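Local coordinates for protein HTH-type transcriptional regulator PrpR (PDB 6D2S) that regulates transcription of the enzymes that break down short-chain fatty acids through the glyoxylate and methylcitrate cycles, including propionate derived from cholesterol, at residues A65-Y69 against Q90-Q94; V216-F221 against W242-T246. One frame throughout, in Å; residues are numbered along the deposited sequence. Where two conformers were deposited one is given.

How the interactions relate
Interaction 1 and interaction 2 follow one another along the chain and lie on opposite sides of its centre, with their own centres about 29 Å apart and their nearest atoms about 13 Å apart. They share no strand or helix. Interaction 1 sets edge strand 67-70 of a small mixed sheet beside helix 84-99 in the IrrE N-terminal-like region. Interaction 2 lays the short helix 215-218 and the 3-10 turn after it on strand 239-247 of a five-stranded antiparallel sheet in the C-terminal short-chain fatty acyl coenzyme A regulator region, whose family belongs to the GAF clan. Each contact thus joins helix to strand within its own region of this fragment of PrpR.

Interaction 1: residues A65-Y69 against Q90-Q94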
loop_
_atom_site.group_PDB
_atom_site.type_symbol
_atom_site.label_atom_id
_atom_site.label_comp_id
_atom_site.label_asym_id
_atom_site.label_seq_id
_atom_site.Cartn_x
_atom_site.Cartn_y
_atom_site.Cartn_z
ATOM N N ALA A 65 -16.799 5.922 8.311
ATOM C CA ALA A 65 -15.947 5.882 7.134
ATOM C C ALA A 65 -14.705 6.744 7.358
ATOM O O ALA A 65 -14.662 7.595 8.251
ATOM C CB ALA A 65 -16.719 6.362 5.908
ATOM N N LYS A 66 -13.674 6.515 6.534
ATOM C CA LYS A 66 -12.497 7.381 6.593
ATOM C C LYS A 66 -12.657 8.637 5.747
ATOM O O LYS A 66 -11.898 9.596 5.934
ATOM C CB LYS A 66 -11.232 6.628 6.159
ATOM C CG LYS A 66 -10.831 5.487 7.090
ATOM C CD LYS A 66 -9.496 4.876 6.675
ATOM C CE LYS A 66 -9.064 3.766 7.634
ATOM N NZ LYS A 66 -7.649 3.341 7.381
ATOM N N ARG A 67 -13.613 8.655 4.823
ATOM C CA ARG A 67 -13.869 9.840 4.025
ATOM C C ARG A 67 -15.292 9.782 3.492
ATOM O O ARG A 67 -15.924 8.721 3.461
ATOM C CB ARG A 67 -12.866 9.975 2.868
ATOM C CG ARG A 67 -13.135 8.999 1.721
ATOM C CD ARG A 67 -12.126 9.144 0.570
ATOM N NE ARG A 67 -12.487 8.221 -0.499
ATOM C CZ ARG A 67 -12.086 6.954 -0.567
ATOM N NH1 ARG A 67 -11.283 6.442 0.365
ATOM N NH2 ARG A 67 -12.489 6.192 -1.575
ATOM N N ARG A 68 -15.793 10.950 3.094
ATOM C CA ARG A 68 -17.074 11.062 2.404
ATOM C C ARG A 68 -16.957 12.222 1.431
ATOM O O ARG A 68 -16.697 13.354 1.848
ATOM C CB ARG A 68 -18.236 11.292 3.382
ATOM C CG ARG A 68 -19.626 11.272 2.734
ATOM C CD ARG A 68 -19.965 9.887 2.204
ATOM N NE ARG A 68 -21.189 9.857 1.406
ATOM C CZ ARG A 68 -22.357 9.401 1.846
ATOM N NH1 ARG A 68 -22.472 8.937 3.084
ATOM N NH2 ARG A 68 -23.411 9.405 1.047
ATOM N N TYR A 69 -17.132 11.943 0.143
ATOM C CA TYR A 69 -17.086 12.980 -0.867
ATOM C C TYR A 69 -18.496 13.511 -1.105
ATOM O O TYR A 69 -19.446 12.733 -1.230
ATOM C CB TYR A 69 -16.472 12.440 -2.161
ATOM C CG TYR A 69 -16.309 13.508 -3.209
ATOM C CD1 TYR A 69 -15.625 14.681 -2.919
ATOM C CD2 TYR A 69 -16.831 13.346 -4.488
ATOM C CE1 TYR A 69 -15.470 15.667 -3.859
ATOM C CE2 TYR A 69 -16.676 14.331 -5.441
ATOM C CZ TYR A 69 -15.993 15.486 -5.121
ATOM O OH TYR A 69 -15.840 16.479 -6.053
ATOM N N GLN A 90 -6.298 9.282 2.128
ATOM C CA GLN A 90 -7.690 9.462 1.729
ATOM C C GLN A 90 -7.830 10.533 0.655
ATOM O O GLN A 90 -8.602 10.369 -0.295
ATOM C CB GLN A 90 -8.541 9.833 2.943
ATOM C CG GLN A 90 -8.646 8.726 3.959
ATOM C CD GLN A 90 -9.167 7.437 3.347
ATOM O OE1 GLN A 90 -10.210 7.431 2.691
ATOM N NE2 GLN A 90 -8.453 6.338 3.574
ATOM N N ILE A 91 -7.133 11.661 0.821
ATOM C CA ILE A 91 -7.251 12.753 -0.138
ATOM C C ILE A 91 -6.703 12.330 -1.487
ATOM O O ILE A 91 -7.295 12.621 -2.536
ATOM C CB ILE A 91 -6.532 14.011 0.388
ATOM C CG1 ILE A 91 -7.131 14.437 1.728
ATOM C CG2 ILE A 91 -6.628 15.142 -0.644
ATOM C CD1 ILE A 91 -6.190 15.380 2.557
ATOM N N ALA A 92 -5.565 11.631 -1.488
ATOM C CA ALA A 92 -4.984 11.199 -2.751
ATOM C C ALA A 92 -5.835 10.124 -3.416
ATOM O O ALA A 92 -5.887 10.054 -4.651
ATOM C CB ALA A 92 -3.546 10.695 -2.519
ATOM N N THR A 93 -6.522 9.300 -2.623
ATOM C CA THR A 93 -7.462 8.342 -3.198
ATOM C C THR A 93 -8.580 9.068 -3.933
ATOM O O THR A 93 -8.897 8.736 -5.081
ATOM C CB THR A 93 -8.026 7.419 -2.116
ATOM O OG1 THR A 93 -6.970 6.619 -1.576
ATOM C CG2 THR A 93 -9.086 6.470 -2.716
ATOM N N GLN A 94 -9.152 10.107 -3.307
ATOM C CA GLN A 94 -10.191 10.888 -3.978
ATOM C C GLN A 94 -9.636 11.635 -5.186
ATOM O O GLN A 94 -10.332 11.785 -6.200
ATOM C CB GLN A 94 -10.840 11.871 -2.994
ATOM C CG GLN A 94 -12.117 12.509 -3.535
ATOM C CD GLN A 94 -13.205 11.477 -3.735
ATOM O OE1 GLN A 94 -13.915 11.476 -4.752
ATOM N NE2 GLN A 94 -13.346 10.586 -2.761
#
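R67 and Q90 face each other where strand 67-69 runs past helix 90-94, their CA atoms 6.6 Å apart. The two axes approach to 9.8 Å and their N-to-C directions diverge by 32°, and further along Y69 comes opposite Q94 in the register. R67 reaches across to the helix with its chain extended from CG to NE. Its NH1 gives a hydrogen bond of 2.7 Å to Q90 OE1, which lies in the guanidinium plane; the donor is tilted somewhat from the amide plane of Q90. The methyl CG2 of T93 covers one face of this guanidinium, 3.6 Å from R67 NH2, while T93 OG1 bonds back to F89 O in its own helix. Bent at chi2, the Q90 side chain brings its amide against the aliphatic part of K66, which crosses it at about a right angle, with K66 CB 3.6 Å from Q90 CD. The other end of that amide, NE2, is hydrogen-bonded to Q86 OE1, so both of its polar atoms are held. Y69 sends its ring out with CG anti to the backbone N (chi1 -176°), and the side-chain amide of Q94 stacks over one ring face, the planes 18° apart. From the adjacent strand 75-79, L76 touches R67, Y69 and Q94, and M47 of helix 39-51 also meets Q94. Helix 84-99 lies on one face of a three-stranded mixed sheet, here against its outermost strand 67-70, in the IrrE N-terminal-like domain, a family of the Peptidase_MA clan.

Interaction 2: residues V216-F221 against W242-T246; sequences VVHDAF and WVAKT
V216 meets W242 face on: its CB stands 3.7 Å from the centroid of the indole five-membered ring, 19° off the ring normal, a CH-pi contact. Its two methyls spread over the same face of the indole. CG1, set anti to the carbonyl carbon (chi1 -62°), lies over the pyrrole side at 3.6 Å from W242 CD1, whereas CG2 reaches toward the benzene ring and comes 3.6 Å from W242 CD2. The carbonyl of V216 also touches the next strand residue facing the helix, its O atom 3.5 Å from A244 CB. V217 follows, and the same A244 methyl nestles against its backbone, with V217 CA 3.8 Å from A244 CB; the CG2 branch of V217 only grazes A244 and the indole. The chain then turns into the 3-10 segment, where A220 N bonds to V217 O, and this turn brings A220 down on the strand. Its small methyl sits over the backbone between A244 and T246, 3.8 Å from K245 C, so that the two chains lie close together here, with CA atoms of A220 and K245 5.1 Å apart. F221 closes the segment: although its CB points off the strand, the ring swings back so that CD1 is 3.7 Å from T246 CG2. That methyl also touches A220 O, while T246 OG1 is hydrogen-bonded to the backbone N of E225. Around the contact, V217 also leans on V186 and T188 of strand 183-189, A262 of strand 261-268 receives V217, A220 and F221, and A232 of strand 228-233 adjoins V216 and W242, so the helix and the 3-10 segment run along strand 239-247 on one face of the antiparallel sheet.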
loop_
_atom_site.group_PDB
_atom_site.type_symbol
_atom_site.label_atom_id
_atom_site.label_comp_id
_atom_site.label_asym_id
_atom_site.label_seq_id
_atom_site.Cartn_x
_atom_site.Cartn_y
_atom_site.Cartn_z
ATOM N N VAL A 216 4.610 -17.611 8.918
ATOM C CA VAL A 216 5.578 -16.557 8.663
ATOM C C VAL A 216 4.994 -15.181 8.962
ATOM O O VAL A 216 5.747 -14.235 9.225
ATOM C CB VAL A 216 6.094 -16.642 7.212
ATOM C CG1 VAL A 216 6.805 -17.977 6.986
ATOM C CG2 VAL A 216 4.943 -16.472 6.229
ATOM N N VAL A 217 3.665 -15.040 8.942
ATOM C CA VAL A 217 3.005 -13.789 9.281
ATOM C C VAL A 217 2.114 -13.935 10.508
ATOM O O VAL A 217 2.105 -13.058 11.378
ATOM C CB VAL A 217 2.196 -13.240 8.086
ATOM C CG1 VAL A 217 1.376 -12.034 8.508
ATOM C CG2 VAL A 217 3.135 -12.878 6.946
ATOM N N HIS A 218 1.372 -15.039 10.608
ATOM C CA HIS A 218 0.510 -15.231 11.767
ATOM C C HIS A 218 1.307 -15.236 13.067
ATOM O O HIS A 218 0.784 -14.827 14.112
ATOM C CB HIS A 218 -0.290 -16.525 11.624
ATOM C CG HIS A 218 -1.462 -16.609 12.552
ATOM N ND1 HIS A 218 -1.370 -17.141 13.819
ATOM C CD2 HIS A 218 -2.748 -16.214 12.400
ATOM C CE1 HIS A 218 -2.552 -17.077 14.407
ATOM N NE2 HIS A 218 -3.405 -16.520 13.567
ATOM N N ASP A 219 2.568 -15.682 13.030
ATOM C CA ASP A 219 3.397 -15.651 14.233
ATOM C C ASP A 219 3.465 -14.259 14.851
ATOM O O ASP A 219 3.753 -14.132 16.044
ATOM C CB ASP A 219 4.821 -16.129 13.920
ATOM C CG ASP A 219 4.946 -17.651 13.843
ATOM O OD1 ASP A 219 3.986 -18.370 14.187
ATOM O OD2 ASP A 219 6.026 -18.121 13.432
ATOM N N ALA A 220 3.222 -13.205 14.065
ATOM C CA ALA A 220 3.272 -11.852 14.614
ATOM C C ALA A 220 2.287 -11.665 15.761
ATOM O O ALA A 220 2.563 -10.904 16.698
ATOM C CB ALA A 220 2.998 -10.822 13.512
ATOM N N PHE A 221 1.136 -12.336 15.707
ATOM C CA PHE A 221 0.133 -12.162 16.754
ATOM C C PHE A 221 0.618 -12.634 18.122
ATOM O O PHE A 221 -0.014 -12.314 19.134
ATOM C CB PHE A 221 -1.154 -12.905 16.389
ATOM C CG PHE A 221 -1.914 -12.287 15.251
ATOM C CD1 PHE A 221 -2.520 -11.047 15.397
ATOM C CD2 PHE A 221 -2.041 -12.954 14.043
ATOM C CE1 PHE A 221 -3.222 -10.471 14.350
ATOM C CE2 PHE A 221 -2.748 -12.392 12.994
ATOM C CZ PHE A 221 -3.340 -11.147 13.148
ATOM N N TRP A 242 11.387 -13.802 5.839
ATOM C CA TRP A 242 10.089 -13.216 6.133
ATOM C C TRP A 242 10.204 -12.232 7.285
ATOM O O TRP A 242 10.876 -12.506 8.285
ATOM C CB TRP A 242 9.065 -14.303 6.479
ATOM C CG TRP A 242 8.618 -15.104 5.285
ATOM C CD1 TRP A 242 9.130 -16.291 4.845
ATOM C CD2 TRP A 242 7.563 -14.761 4.378
ATOM N NE1 TRP A 242 8.459 -16.704 3.715
ATOM C CE2 TRP A 242 7.489 -15.785 3.415
ATOM C CE3 TRP A 242 6.672 -13.688 4.294
ATOM C CZ2 TRP A 242 6.560 -15.769 2.379
ATOM C CZ3 TRP A 242 5.755 -13.670 3.264
ATOM C CH2 TRP A 242 5.705 -14.706 2.322
ATOM N N VAL A 243 9.549 -11.080 7.140
ATOM C CA VAL A 243 9.447 -10.090 8.209
ATOM C C VAL A 243 7.979 -9.725 8.347
ATOM O O VAL A 243 7.306 -9.472 7.342
ATOM C CB VAL A 243 10.299 -8.840 7.913
ATOM C CG1 VAL A 243 10.234 -7.867 9.073
ATOM C CG2 VAL A 243 11.738 -9.243 7.620
ATOM N N ALA A 244 7.467 -9.735 9.581
ATOM C CA ALA A 244 6.043 -9.541 9.817
ATOM C C ALA A 244 5.822 -8.745 11.095
ATOM O O ALA A 244 6.645 -8.757 12.014
ATOM C CB ALA A 244 5.290 -10.880 9.921
ATOM N N LYS A 245 4.690 -8.050 11.145
ATOM C CA LYS A 245 4.295 -7.372 12.368
ATOM C C LYS A 245 2.785 -7.203 12.362
ATOM O O LYS A 245 2.169 -7.107 11.293
ATOM C CB LYS A 245 4.982 -6.006 12.490
ATOM C CG LYS A 245 4.880 -5.378 13.863
ATOM C CD LYS A 245 5.768 -4.151 13.977
ATOM C CE LYS A 245 5.036 -2.912 13.514
ATOM N NZ LYS A 245 5.792 -1.669 13.855
ATOM N N THR A 246 2.196 -7.162 13.557
ATOM C CA THR A 246 0.803 -6.754 13.656
ATOM C C THR A 246 0.696 -5.263 13.371
ATOM O O THR A 246 1.654 -4.502 13.543
ATOM C CB THR A 246 0.214 -7.054 15.041
ATOM O OG1 THR A 246 0.972 -6.381 16.051
ATOM C CG2 THR A 246 0.202 -8.546 15.319
#